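Local atomic coordinates of putative cytoplasmic protein (Salmonella enterica subsp. enterica serovar Typhimurium, PDB entry 4IQN), a protein that is of unknown function and belongs to the DUF5066 family of uncharacterised proteins. Residues Leu35-Arg41 and Gly85-Ser91; Leu122-Ile126 and Phe137-Thr141; Asp119-Pro123 and Leu206-Glu210; Met71-Leu77 and Ile126-Val131. All coordinates share one frame; numbering follows the deposited sequence. Where two conformers were deposited one is given.

Contact 1 of 4, residues Leu35-Arg41 and Gly85-Ser91; sequences LRVRKYR and GVIHSYS
R36 O receives the N-H of I87 in an almost straight bond, 2.8 Å from N to O with 175° at the hydrogen, and the CA-H of V86 leans weakly on the same oxygen. R36 N in turn donates to G85 O at 3.1 Å, and R38 N reaches I87 O at 2.9 Å. These bonds pair R36 with V86 and V37 with I87 as parallel neighbours in a small mixed sheet, where strand 36-38 is central and has the antiparallel strand 48-49 along its other side. V37 and I87 share one face of it: V37 CG2 crosses against I87 CB at 4.0 Å, and the pair packs toward I126. R38 CG lies 3.8 Å from V86 CG1, and the bend of the arginine chain at chi2 (-75°) carries its guanidinium alongside the H88 imidazole. Their planes stand 47° apart, too inclined for a stack, with R38 NH2 3.4 Å from H88 CE1; P43 O fixes the arginine and D82 the histidine. Beyond the strands the bonding between the two segments ceases. S89 CB comes to 3.6 Å from Y40 O, while S89 OG, anti to its own nitrogen, donates to Y90 O and accepts from L125 N. R41 CG and CD run past S89 OG and Y90 O toward E210 and P123 O, which hold the guanidinium.

Contact 2 of 4, residues Leu122-Ile126 and Phe137-Thr141; sequences LPALI and FIYIT
P123 rests its CG on the Y139 ring, 3.7 Å from the centroid and 25° off the normal, a CH-pi contact displaced toward the hydroxyl end, where CG is 3.4 Å from Y139 CZ. P123 CB is equally close-set, 3.2 Å from I140 O. With CG anti to the backbone N (chi1 -155°), the Y139 ring also lies beside L125, whose CD2 approaches Y139 CD1 to 3.5 Å. Y139 OH is hydrogen-bonded to E210. Strands 124-128 and 135-140 form an antiparallel beta hairpin, the first of them at the edge of a four-stranded sheet. I126 and I138 are a hydrogen-bonded pair, I126 N to I138 O at 3.0 Å and I138 N to I126 O at 2.8 Å, both in the carbonyl plane. On the face that carries A124, I126, I138 and I140, the side chains keep somewhat farther apart than round the Y139 ring: I126 and I138 run alongside each other in the same direction, CB to CB 4.0 Å, and I126 CD1 crosses I140 CD1 at 3.9 Å. I140 is the centre of an inverse gamma turn. At the far end L125 CD1 lies over one face of the F137 ring, offset toward its rim.

Contact 3 of 4, residues Asp119-Pro123 and Leu206-Glu210; sequences DPRLP and LLDLE
L122 CD2 is 3.7 Å from L209 CB, the closest of the apolar contacts. L206 and P123 run antiparallel to each other, L206 CD1 lying 4.1 Å from P123 CD, and the other methyl of the leucine, CD2, sits 3.9 Å from R121 CB. L209 CD1 touches that same R121 CB. A second group sets methyls against oxygens: L122 CD2 lies over the face of the E210 carboxylate, 3.3 Å from E210 OE2, L206 CD2 is 3.4 Å from R121 O, and L209 CD1 is 3.6 Å from D119 OD1. Backbone hydrogen bonds and the Asx bond lie within each segment and shape it. D119 to L122 is a type I beta turn, reinforced by an Asx turn in which D119 OD1 accepts R121 N at 3.0 Å on the anti side of the carboxylate. L207 to E210 form a second type I beta turn. E210, its chain bent at chi2 (-74°), brings its carboxylate to L122 and finds its polar partners beyond the two segments: R41 in a salt bridge, Y139 OH and W116 NE1. The contact thus sets the end of helix 190-207 on the loop that leads into strand 124-128, with L207 turned to F159 and L161 of strand 158-161.

Contact 4 of 4, residues Met71-Leu77 and Ile126-Val131; sequences MPVIETL and IRIDHV
The two segments run in opposite senses, V73 facing D129 and L77 facing R127, joined by one backbone bond, D129 N to V73 O at 2.9 Å, whose donor stands above the carbonyl plane. The loop 71-77 thereby lies along the last part of strand 124-128, an edge strand of the four-stranded antiparallel sheet, and D129 gathers the loop where residues 75-77 take helical backbone angles without regular helix bonds. D129 OD2 takes T76 N through its syn lone pair, 2.9 Å away and 170° at the hydrogen, and a weak, bent bond from E75 N at 2.8 Å. D129 OD1 faces T76 OG1, but the modelled 2.4 Å is too short to be trusted in detail. Beside the D129 carboxylate the packing is aliphatic: V73 CG1 lies beside I128 CG2, and L77 CB is 3.7 Å from I126 CG2. T76 CG2 crosses over R127 CG, whose guanidinium gives NH1 to I128 O and forms a salt bridge with E95 through NE. Water 2 accepts L77 N and lies 2.8 Å from D129 OD2. Nearer V131, water 1 spans the segments, donating to P72 O at 2.9 Å and to H130 O at 2.8 Å.

Contact 2 is the core of the set, every touching residue buried, whereas contacts 1, 3 and 4 are only partly buried. Strand 124-128 ties them together: contact 2 pairs it with its sheet neighbour, contact 4 lays a loop along its later part, and contact 3 shares L122 and P123 just ahead of it. Contact 1 joins a different, smaller sheet, whose V37 and I87 pack on I126. Chemistry follows place: regular backbone bonding in contacts 1 and 2, an aspartate and waters in contact 4, and leucine packing in contact 3. E210 of contact 3 binds both R41 of contact 1 and Y139 of contact 2, a shared charged junction; contacts 3 and 4 follow closely in sequence but do not otherwise touch.

Contact 1 of 4, residues Leu35-Arg41 and Gly85-Ser91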
loop_
_atom_site.group_PDB
_atom_site.type_symbol
_atom_site.label_atom_id
_atom_site.label_comp_id
_atom_site.label_asym_id
_atom_site.label_seq_id
_atom_site.Cartn_x
_atom_site.Cartn_y
_atom_site.Cartn_z
ATOM N N LEU A 35 -4.284 -2.271 16.956
ATOM C CA LEU A 35 -4.100 -2.699 15.568
ATOM C C LEU A 35 -2.769 -3.396 15.341
ATOM O O LEU A 35 -1.735 -2.994 15.862
ATOM C CB LEU A 35 -4.245 -1.529 14.590
ATOM C CG LEU A 35 -5.612 -0.814 14.580
ATOM C CD1 LEU A 35 -5.512 0.370 13.639
ATOM C CD2 LEU A 35 -6.755 -1.723 14.154
ATOM N N ARG A 36 -2.835 -4.460 14.559
ATOM C CA ARG A 36 -1.675 -5.201 14.087
ATOM C C ARG A 36 -1.942 -5.537 12.624
ATOM O O ARG A 36 -3.075 -5.397 12.149
ATOM C CB ARG A 36 -1.505 -6.488 14.900
ATOM C CG ARG A 36 -1.269 -6.249 16.392
ATOM C CD ARG A 36 0.175 -5.963 16.754
ATOM N NE ARG A 36 0.993 -7.136 16.478
ATOM C CZ ARG A 36 2.314 -7.191 16.585
ATOM N NH1 ARG A 36 3.015 -6.131 16.982
ATOM N NH2 ARG A 36 2.932 -8.326 16.286
ATOM N N VAL A 37 -0.923 -5.982 11.897
ATOM C CA VAL A 37 -1.133 -6.435 10.519
ATOM C C VAL A 37 -0.524 -7.836 10.351
ATOM O O VAL A 37 0.555 -8.130 10.902
ATOM C CB VAL A 37 -0.574 -5.400 9.473
ATOM C CG1 VAL A 37 0.862 -5.088 9.748
ATOM C CG2 VAL A 37 -0.787 -5.897 8.030
ATOM N N ARG A 38 -1.205 -8.710 9.603
ATOM C CA ARG A 38 -0.571 -9.974 9.197
ATOM C C ARG A 38 0.795 -9.743 8.548
ATOM O O ARG A 38 0.966 -8.785 7.785
ATOM C CB ARG A 38 -1.498 -10.776 8.282
ATOM C CG ARG A 38 -2.706 -11.330 9.021
ATOM C CD ARG A 38 -2.317 -12.502 9.880
ATOM N NE ARG A 38 -3.498 -13.192 10.429
ATOM C CZ ARG A 38 -4.196 -14.101 9.768
ATOM N NH1 ARG A 38 -3.844 -14.447 8.530
ATOM N NH2 ARG A 38 -5.248 -14.678 10.349
ATOM N N LYS A 39 1.775 -10.583 8.881
ATOM C CA LYS A 39 3.131 -10.473 8.337
ATOM C C LYS A 39 3.235 -11.020 6.911
ATOM O O LYS A 39 4.038 -10.516 6.111
ATOM C CB LYS A 39 4.120 -11.203 9.252
ATOM C CG LYS A 39 5.591 -11.235 8.862
ATOM C CD LYS A 39 6.291 -9.879 8.938
ATOM C CE LYS A 39 7.779 -9.941 8.548
ATOM N NZ LYS A 39 8.657 -10.398 9.645
ATOM N N TYR A 40 2.435 -12.031 6.591
ATOM C CA TYR A 40 2.569 -12.764 5.328
ATOM C C TYR A 40 1.310 -12.726 4.493
ATOM O O TYR A 40 0.201 -12.528 4.988
ATOM C CB TYR A 40 2.963 -14.219 5.614
ATOM C CG TYR A 40 4.296 -14.344 6.326
ATOM C CD1 TYR A 40 5.455 -14.104 5.656
ATOM C CD2 TYR A 40 4.380 -14.682 7.697
ATOM C CE1 TYR A 40 6.682 -14.181 6.277
ATOM C CE2 TYR A 40 5.619 -14.777 8.328
ATOM C CZ TYR A 40 6.763 -14.519 7.596
ATOM O OH TYR A 40 8.000 -14.577 8.142
ATOM N N ARG A 41 1.494 -12.893 3.182
ATOM C CA ARG A 41 0.378 -12.969 2.284
ATOM C C ARG A 41 -0.508 -14.211 2.507
ATOM O O ARG A 41 -1.728 -14.182 2.329
ATOM C CB ARG A 41 0.883 -12.967 0.848
ATOM C CG ARG A 41 -0.277 -12.698 -0.066
ATOM C CD ARG A 41 -0.008 -11.698 -1.137
ATOM N NE ARG A 41 1.141 -10.860 -0.922
ATOM C CZ ARG A 41 1.975 -10.522 -1.896
ATOM N NH1 ARG A 41 1.753 -10.937 -3.142
ATOM N NH2 ARG A 41 3.027 -9.788 -1.622
ATOM N N GLY A 85 -8.657 -6.695 15.764
ATOM C CA GLY A 85 -7.842 -5.566 15.288
ATOM C C GLY A 85 -6.700 -5.927 14.341
ATOM O O GLY A 85 -5.822 -5.110 14.101
ATOM N N VAL A 86 -6.711 -7.141 13.798
ATOM C CA VAL A 86 -5.689 -7.563 12.879
ATOM C C VAL A 86 -6.107 -7.204 11.459
ATOM O O VAL A 86 -7.184 -7.582 11.024
ATOM C CB VAL A 86 -5.429 -9.094 12.964
ATOM C CG1 VAL A 86 -4.395 -9.524 11.924
ATOM C CG2 VAL A 86 -4.956 -9.480 14.363
ATOM N N ILE A 87 -5.229 -6.482 10.752
ATOM C CA ILE A 87 -5.404 -6.202 9.323
ATOM C C ILE A 87 -4.929 -7.416 8.546
ATOM O O ILE A 87 -3.741 -7.729 8.557
ATOM C CB ILE A 87 -4.584 -4.973 8.884
ATOM C CG1 ILE A 87 -5.015 -3.724 9.683
ATOM C CG2 ILE A 87 -4.759 -4.752 7.399
ATOM C CD1 ILE A 87 -4.141 -2.489 9.508
ATOM N N HIS A 88 -5.863 -8.105 7.895
ATOM C CA HIS A 88 -5.524 -9.285 7.085
ATOM C C HIS A 88 -4.888 -8.795 5.772
ATOM O O HIS A 88 -5.136 -7.683 5.346
ATOM C CB HIS A 88 -6.756 -10.125 6.825
ATOM C CG HIS A 88 -7.245 -10.846 8.047
ATOM N ND1 HIS A 88 -7.268 -12.218 8.140
ATOM C CD2 HIS A 88 -7.668 -10.378 9.242
ATOM C CE1 HIS A 88 -7.715 -12.564 9.337
ATOM N NE2 HIS A 88 -7.957 -11.464 10.025
ATOM N N SER A 89 -4.021 -9.616 5.200
ATOM C CA SER A 89 -3.333 -9.254 3.983
ATOM C C SER A 89 -4.303 -9.079 2.820
ATOM O O SER A 89 -5.316 -9.740 2.693
ATOM C CB SER A 89 -2.196 -10.258 3.616
ATOM O OG SER A 89 -1.520 -9.834 2.410
ATOM N N TYR A 90 -3.934 -8.173 1.927
ATOM C CA TYR A 90 -4.595 -8.029 0.664
ATOM C C TYR A 90 -3.801 -8.872 -0.319
ATOM O O TYR A 90 -2.601 -9.082 -0.143
ATOM C CB TYR A 90 -4.498 -6.561 0.257
ATOM C CG TYR A 90 -5.308 -6.113 -0.907
ATOM C CD1 TYR A 90 -6.626 -5.666 -0.738
ATOM C CD2 TYR A 90 -4.748 -6.078 -2.217
ATOM C CE1 TYR A 90 -7.378 -5.230 -1.813
ATOM C CE2 TYR A 90 -5.508 -5.664 -3.286
ATOM C CZ TYR A 90 -6.801 -5.218 -3.065
ATOM O OH TYR A 90 -7.558 -4.760 -4.077
ATOM N N SER A 91 -4.454 -9.325 -1.364
ATOM C CA SER A 91 -3.763 -10.094 -2.401
ATOM C C SER A 91 -4.148 -9.456 -3.716
ATOM O O SER A 91 -5.311 -9.181 -3.926
ATOM C CB SER A 91 -4.176 -11.573 -2.360
ATOM O OG SER A 91 -3.520 -12.316 -3.400
#

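Contact 2 of 4, residues Leu122-Ile126 and Phe137-Thr141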
loop_
_atom_site.group_PDB
_atom_site.type_symbol
_atom_site.label_atom_id
_atom_site.label_comp_id
_atom_site.label_asym_id
_atom_site.label_seq_id
_atom_site.Cartn_x
_atom_site.Cartn_y
_atom_site.Cartn_z
ATOM N N LEU A 122 5.878 -14.863 0.479
ATOM C CA LEU A 122 5.407 -13.516 0.051
ATOM C C LEU A 122 4.944 -12.712 1.277
ATOM O O LEU A 122 4.299 -13.263 2.176
ATOM C CB LEU A 122 4.312 -13.598 -0.996
ATOM C CG LEU A 122 4.742 -14.012 -2.413
ATOM C CD1 LEU A 122 3.499 -14.423 -3.203
ATOM C CD2 LEU A 122 5.509 -12.865 -3.103
ATOM N N PRO A 123 5.316 -11.428 1.348
ATOM C CA PRO A 123 4.902 -10.606 2.458
ATOM C C PRO A 123 3.473 -10.153 2.306
ATOM O O PRO A 123 2.919 -10.139 1.208
ATOM C CB PRO A 123 5.820 -9.383 2.361
ATOM C CG PRO A 123 6.143 -9.288 0.916
ATOM C CD PRO A 123 6.218 -10.695 0.431
ATOM N N ALA A 124 2.875 -9.756 3.418
ATOM C CA ALA A 124 1.547 -9.146 3.394
ATOM C C ALA A 124 1.538 -7.854 2.625
ATOM O O ALA A 124 2.580 -7.249 2.482
ATOM C CB ALA A 124 1.041 -8.896 4.800
ATOM N N LEU A 125 0.359 -7.452 2.172
ATOM C CA LEU A 125 0.139 -6.171 1.495
ATOM C C LEU A 125 -1.007 -5.458 2.164
ATOM O O LEU A 125 -1.964 -6.071 2.570
ATOM C CB LEU A 125 -0.238 -6.364 0.009
ATOM C CG LEU A 125 0.758 -7.147 -0.831
ATOM C CD1 LEU A 125 0.194 -7.501 -2.201
ATOM C CD2 LEU A 125 2.027 -6.332 -0.963
ATOM N N ILE A 126 -0.889 -4.139 2.260
ATOM C CA ILE A 126 -1.993 -3.274 2.614
ATOM C C ILE A 126 -2.287 -2.429 1.405
ATOM O O ILE A 126 -1.387 -1.707 0.913
ATOM C CB ILE A 126 -1.672 -2.368 3.827
ATOM C CG1 ILE A 126 -1.471 -3.183 5.120
ATOM C CG2 ILE A 126 -2.776 -1.354 4.047
ATOM C CD1 ILE A 126 -1.080 -2.306 6.306
ATOM N N PHE A 137 0.495 -0.266 -2.780
ATOM C CA PHE A 137 0.434 -1.165 -1.611
ATOM C C PHE A 137 1.531 -0.778 -0.642
ATOM O O PHE A 137 2.615 -0.342 -1.022
ATOM C CB PHE A 137 0.677 -2.628 -1.979
ATOM C CG PHE A 137 -0.096 -3.129 -3.146
ATOM C CD1 PHE A 137 -1.337 -3.725 -2.992
ATOM C CD2 PHE A 137 0.426 -3.044 -4.426
ATOM C CE1 PHE A 137 -2.057 -4.188 -4.070
ATOM C CE2 PHE A 137 -0.266 -3.525 -5.494
ATOM C CZ PHE A 137 -1.515 -4.088 -5.339
ATOM N N ILE A 138 1.256 -0.944 0.638
ATOM C CA ILE A 138 2.277 -0.963 1.609
ATOM C C ILE A 138 2.785 -2.401 1.634
ATOM O O ILE A 138 1.983 -3.357 1.752
ATOM C CB ILE A 138 1.776 -0.508 3.001
ATOM C CG1 ILE A 138 1.014 0.822 2.932
ATOM C CG2 ILE A 138 2.943 -0.345 3.929
ATOM C CD1 ILE A 138 0.477 1.237 4.295
ATOM N N TYR A 139 4.097 -2.539 1.518
ATOM C CA TYR A 139 4.760 -3.844 1.363
ATOM C C TYR A 139 5.263 -4.262 2.720
ATOM O O TYR A 139 6.245 -3.705 3.212
ATOM C CB TYR A 139 5.937 -3.703 0.368
ATOM C CG TYR A 139 6.328 -4.963 -0.341
ATOM C CD1 TYR A 139 5.439 -5.610 -1.200
ATOM C CD2 TYR A 139 7.599 -5.517 -0.186
ATOM C CE1 TYR A 139 5.804 -6.794 -1.869
ATOM C CE2 TYR A 139 7.961 -6.704 -0.862
ATOM C CZ TYR A 139 7.061 -7.337 -1.694
ATOM O OH TYR A 139 7.417 -8.519 -2.368
ATOM N N ILE A 140 4.582 -5.234 3.351
ATOM C CA ILE A 140 4.828 -5.516 4.759
ATOM C C ILE A 140 6.006 -6.491 4.940
ATOM O O ILE A 140 5.823 -7.691 5.036
ATOM C CB ILE A 140 3.574 -6.075 5.415
ATOM C CG1 ILE A 140 2.361 -5.186 5.175
ATOM C CG2 ILE A 140 3.790 -6.293 6.928
ATOM C CD1 ILE A 140 2.458 -3.741 5.668
ATOM N N THR A 141 7.217 -5.948 4.937
ATOM C CA THR A 141 8.432 -6.707 5.107
ATOM C C THR A 141 9.010 -6.303 6.443
ATOM O O THR A 141 8.630 -6.877 7.472
ATOM C CB THR A 141 9.407 -6.474 3.953
ATOM O OG1 THR A 141 9.497 -5.079 3.724
ATOM C CG2 THR A 141 8.893 -7.130 2.699
#

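Contact 3 of 4, residues Asp119-Pro123 and Leu206-Glu210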
loop_
_atom_site.group_PDB
_atom_site.type_symbol
_atom_site.label_atom_id
_atom_site.label_comp_id
_atom_site.label_asym_id
_atom_site.label_seq_id
_atom_site.Cartn_x
_atom_site.Cartn_y
_atom_site.Cartn_z
ATOM N N ASP A 119 3.509 -17.997 -3.383
ATOM C CA ASP A 119 4.692 -18.510 -2.716
ATOM C C ASP A 119 4.605 -18.197 -1.207
ATOM O O ASP A 119 4.230 -17.091 -0.821
ATOM C CB ASP A 119 5.958 -17.912 -3.302
ATOM C CG ASP A 119 7.208 -18.537 -2.747
ATOM O OD1 ASP A 119 7.635 -18.224 -1.624
ATOM O OD2 ASP A 119 7.792 -19.357 -3.460
ATOM N N PRO A 120 4.934 -19.168 -0.348
ATOM C CA PRO A 120 4.752 -18.993 1.100
ATOM C C PRO A 120 5.626 -17.896 1.763
ATOM O O PRO A 120 5.347 -17.482 2.892
ATOM C CB PRO A 120 5.063 -20.412 1.661
ATOM C CG PRO A 120 5.938 -21.054 0.619
ATOM C CD PRO A 120 5.356 -20.541 -0.669
ATOM N N ARG A 121 6.687 -17.468 1.073
ATOM C CA ARG A 121 7.523 -16.370 1.524
ATOM C C ARG A 121 6.929 -14.980 1.291
ATOM O O ARG A 121 7.437 -14.014 1.856
ATOM C CB ARG A 121 8.929 -16.465 0.884
ATOM C CG ARG A 121 9.617 -17.784 1.231
ATOM C CD ARG A 121 11.120 -17.772 0.946
ATOM N NE ARG A 121 11.675 -19.098 1.165
ATOM C CZ ARG A 121 12.833 -19.556 0.687
ATOM N NH1 ARG A 121 13.599 -18.803 -0.052
ATOM N NH2 ARG A 121 13.213 -20.793 0.941
ATOM N N LEU A 122 5.878 -14.863 0.479
ATOM C CA LEU A 122 5.407 -13.516 0.051
ATOM C C LEU A 122 4.944 -12.712 1.277
ATOM O O LEU A 122 4.299 -13.263 2.176
ATOM C CB LEU A 122 4.312 -13.598 -0.996
ATOM C CG LEU A 122 4.742 -14.012 -2.413
ATOM C CD1 LEU A 122 3.499 -14.423 -3.203
ATOM C CD2 LEU A 122 5.509 -12.865 -3.103
ATOM N N PRO A 123 5.316 -11.428 1.348
ATOM C CA PRO A 123 4.902 -10.606 2.458
ATOM C C PRO A 123 3.473 -10.153 2.306
ATOM O O PRO A 123 2.919 -10.139 1.208
ATOM C CB PRO A 123 5.820 -9.383 2.361
ATOM C CG PRO A 123 6.143 -9.288 0.916
ATOM C CD PRO A 123 6.218 -10.695 0.431
ATOM N N LEU A 206 12.178 -11.381 -2.281
ATOM C CA LEU A 206 10.747 -11.431 -2.240
ATOM C C LEU A 206 10.105 -10.812 -3.465
ATOM O O LEU A 206 9.149 -11.349 -3.994
ATOM C CB LEU A 206 10.234 -10.780 -0.955
ATOM C CG LEU A 206 10.746 -11.401 0.344
ATOM C CD1 LEU A 206 10.171 -10.616 1.522
ATOM C CD2 LEU A 206 10.342 -12.860 0.437
ATOM N N LEU A 207 10.635 -9.681 -3.920
ATOM C CA LEU A 207 10.100 -9.034 -5.114
ATOM C C LEU A 207 10.230 -9.941 -6.318
ATOM O O LEU A 207 9.386 -9.932 -7.217
ATOM C CB LEU A 207 10.799 -7.691 -5.396
ATOM C CG LEU A 207 10.458 -6.682 -4.310
ATOM C CD1 LEU A 207 11.558 -5.640 -4.145
ATOM C CD2 LEU A 207 9.099 -6.068 -4.607
ATOM N N ASP A 208 11.293 -10.722 -6.320
ATOM C CA ASP A 208 11.535 -11.651 -7.398
ATOM C C ASP A 208 10.417 -12.696 -7.494
ATOM O O ASP A 208 10.205 -13.268 -8.547
ATOM C CB ASP A 208 12.908 -12.296 -7.198
ATOM C CG ASP A 208 13.327 -13.143 -8.356
ATOM O OD1 ASP A 208 13.526 -12.620 -9.472
ATOM O OD2 ASP A 208 13.485 -14.337 -8.135
ATOM N N LEU A 209 9.690 -12.928 -6.396
ATOM C CA LEU A 209 8.543 -13.849 -6.391
ATOM C C LEU A 209 7.214 -13.235 -6.885
ATOM O O LEU A 209 6.237 -13.956 -7.113
ATOM C CB LEU A 209 8.340 -14.417 -4.968
ATOM C CG LEU A 209 9.567 -15.110 -4.374
ATOM C CD1 LEU A 209 9.407 -15.394 -2.879
ATOM C CD2 LEU A 209 9.900 -16.369 -5.143
ATOM N N GLU A 210 7.152 -11.913 -7.025
ATOM C CA GLU A 210 5.891 -11.235 -7.409
ATOM C C GLU A 210 5.655 -11.319 -8.914
ATOM O O GLU A 210 6.187 -10.499 -9.695
ATOM C CB GLU A 210 5.931 -9.750 -6.996
ATOM C CG GLU A 210 6.164 -9.526 -5.491
ATOM C CD GLU A 210 4.963 -9.819 -4.604
ATOM O OE1 GLU A 210 3.899 -10.285 -5.112
ATOM O OE2 GLU A 210 5.110 -9.554 -3.369
#

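Contact 4 of 4, residues Met71-Leu77 and Ile126-Val131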
loop_
_atom_site.group_PDB
_atom_site.type_symbol
_atom_site.label_atom_id
_atom_site.label_comp_id
_atom_site.label_asym_id
_atom_site.label_seq_id
_atom_site.Cartn_x
_atom_site.Cartn_y
_atom_site.Cartn_z
HETATM N N MSE A 71 -10.151 12.304 -3.261
HETATM C CA MSE A 71 -10.246 10.840 -3.355
HETATM C C MSE A 71 -9.623 10.245 -2.119
HETATM O O MSE A 71 -8.702 10.827 -1.546
HETATM C CB MSE A 71 -9.503 10.338 -4.606
HETATM C CG MSE A 71 -9.974 11.060 -5.857
HETATM SE SE MSE A 71 -9.061 10.399 -7.462
HETATM C CE MSE A 71 -9.518 8.507 -7.319
ATOM N N PRO A 72 -10.101 9.072 -1.699
ATOM C CA PRO A 72 -9.614 8.469 -0.469
ATOM C C PRO A 72 -8.184 7.931 -0.566
ATOM O O PRO A 72 -7.631 7.868 -1.656
ATOM C CB PRO A 72 -10.614 7.341 -0.209
ATOM C CG PRO A 72 -11.153 6.971 -1.541
ATOM C CD PRO A 72 -11.181 8.264 -2.309
ATOM N N VAL A 73 -7.606 7.566 0.580
ATOM C CA VAL A 73 -6.263 6.998 0.662
ATOM C C VAL A 73 -6.246 5.682 1.433
ATOM O O VAL A 73 -5.554 4.706 1.050
ATOM C CB VAL A 73 -5.327 7.957 1.367
ATOM C CG1 VAL A 73 -3.917 7.380 1.492
ATOM C CG2 VAL A 73 -5.310 9.317 0.679
ATOM N N ILE A 74 -6.985 5.669 2.542
ATOM C CA ILE A 74 -6.940 4.539 3.456
ATOM C C ILE A 74 -8.305 3.897 3.642
ATOM O O ILE A 74 -8.587 3.355 4.689
ATOM C CB ILE A 74 -6.366 4.994 4.808
ATOM C CG1 ILE A 74 -7.154 6.183 5.371
ATOM C CG2 ILE A 74 -4.905 5.400 4.673
ATOM C CD1 ILE A 74 -6.801 6.490 6.801
ATOM N N GLU A 75 -9.151 3.951 2.618
ATOM C CA GLU A 75 -10.508 3.408 2.704
ATOM C C GLU A 75 -10.548 1.886 2.612
ATOM O O GLU A 75 -11.106 1.203 3.482
ATOM C CB GLU A 75 -11.375 4.016 1.626
ATOM C CG GLU A 75 -12.817 3.580 1.617
ATOM C CD GLU A 75 -13.573 4.352 0.581
ATOM O OE1 GLU A 75 -13.602 3.892 -0.567
ATOM O OE2 GLU A 75 -14.065 5.439 0.897
ATOM N N THR A 76 -9.969 1.356 1.555
ATOM C CA THR A 76 -10.032 -0.066 1.264
ATOM C C THR A 76 -9.460 -0.929 2.401
ATOM O O THR A 76 -9.996 -2.025 2.712
ATOM C CB THR A 76 -9.280 -0.358 -0.055
ATOM O OG1 THR A 76 -9.957 0.302 -1.146
ATOM C CG2 THR A 76 -9.203 -1.844 -0.330
ATOM N N LEU A 77 -8.379 -0.462 3.008
ATOM C CA LEU A 77 -7.667 -1.276 3.990
ATOM C C LEU A 77 -8.550 -1.553 5.196
ATOM O O LEU A 77 -8.367 -2.568 5.909
ATOM C CB LEU A 77 -6.362 -0.620 4.408
ATOM C CG LEU A 77 -6.420 0.694 5.179
ATOM C CD1 LEU A 77 -6.548 0.472 6.696
ATOM C CD2 LEU A 77 -5.182 1.544 4.834
ATOM N N ILE A 126 -0.889 -4.139 2.260
ATOM C CA ILE A 126 -1.993 -3.274 2.614
ATOM C C ILE A 126 -2.287 -2.429 1.405
ATOM O O ILE A 126 -1.387 -1.707 0.913
ATOM C CB ILE A 126 -1.672 -2.368 3.827
ATOM C CG1 ILE A 126 -1.471 -3.183 5.120
ATOM C CG2 ILE A 126 -2.776 -1.354 4.047
ATOM C CD1 ILE A 126 -1.080 -2.306 6.306
ATOM N N ARG A 127 -3.531 -2.464 0.940
ATOM C CA ARG A 127 -3.905 -1.690 -0.257
ATOM C C ARG A 127 -4.096 -0.242 0.115
ATOM O O ARG A 127 -4.738 0.071 1.112
ATOM C CB ARG A 127 -5.201 -2.233 -0.860
ATOM C CG ARG A 127 -5.659 -1.648 -2.192
ATOM C CD ARG A 127 -4.638 -1.854 -3.280
ATOM N NE ARG A 127 -5.290 -1.879 -4.580
ATOM C CZ ARG A 127 -5.465 -0.826 -5.378
ATOM N NH1 ARG A 127 -5.005 0.392 -5.061
ATOM N NH2 ARG A 127 -6.074 -1.017 -6.528
ATOM N N ILE A 128 -3.538 0.648 -0.693
ATOM C CA ILE A 128 -3.728 2.108 -0.555
ATOM C C ILE A 128 -4.535 2.584 -1.764
ATOM O O ILE A 128 -4.265 2.172 -2.897
ATOM C CB ILE A 128 -2.374 2.830 -0.531
ATOM C CG1 ILE A 128 -1.576 2.457 0.712
ATOM C CG2 ILE A 128 -2.514 4.374 -0.654
ATOM C CD1 ILE A 128 -2.144 2.949 2.035
ATOM N N ASP A 129 -5.526 3.441 -1.527
ATOM C CA ASP A 129 -6.382 3.935 -2.581
ATOM C C ASP A 129 -5.626 5.065 -3.287
ATOM O O ASP A 129 -5.068 5.923 -2.645
ATOM C CB ASP A 129 -7.694 4.404 -2.008
ATOM C CG ASP A 129 -8.421 3.270 -1.270
ATOM O OD1 ASP A 129 -8.921 2.349 -1.978
ATOM O OD2 ASP A 129 -8.444 3.279 -0.013
ATOM N N HIS A 130 -5.600 5.012 -4.607
ATOM C CA HIS A 130 -4.711 5.842 -5.406
ATOM C C HIS A 130 -5.511 6.820 -6.249
ATOM O O HIS A 130 -6.727 6.696 -6.384
ATOM C CB HIS A 130 -3.841 4.941 -6.287
ATOM C CG HIS A 130 -2.780 5.671 -7.046
ATOM N ND1 HIS A 130 -1.994 6.643 -6.475
ATOM C CD2 HIS A 130 -2.382 5.570 -8.338
ATOM C CE1 HIS A 130 -1.147 7.108 -7.380
ATOM N NE2 HIS A 130 -1.375 6.480 -8.522
ATOM N N VAL A 131 -4.821 7.834 -6.750
ATOM C CA VAL A 131 -5.452 8.913 -7.479
ATOM C C VAL A 131 -5.471 8.653 -8.980
ATOM O O VAL A 131 -6.124 9.394 -9.722
ATOM C CB VAL A 131 -4.741 10.245 -7.182
ATOM C CG1 VAL A 131 -4.865 10.576 -5.702
ATOM C CG2 VAL A 131 -3.260 10.203 -7.603
HETATM O O HOH W 1 -8.528 7.010 -4.257
HETATM O O HOH W 2 -6.861 1.659 1.708
#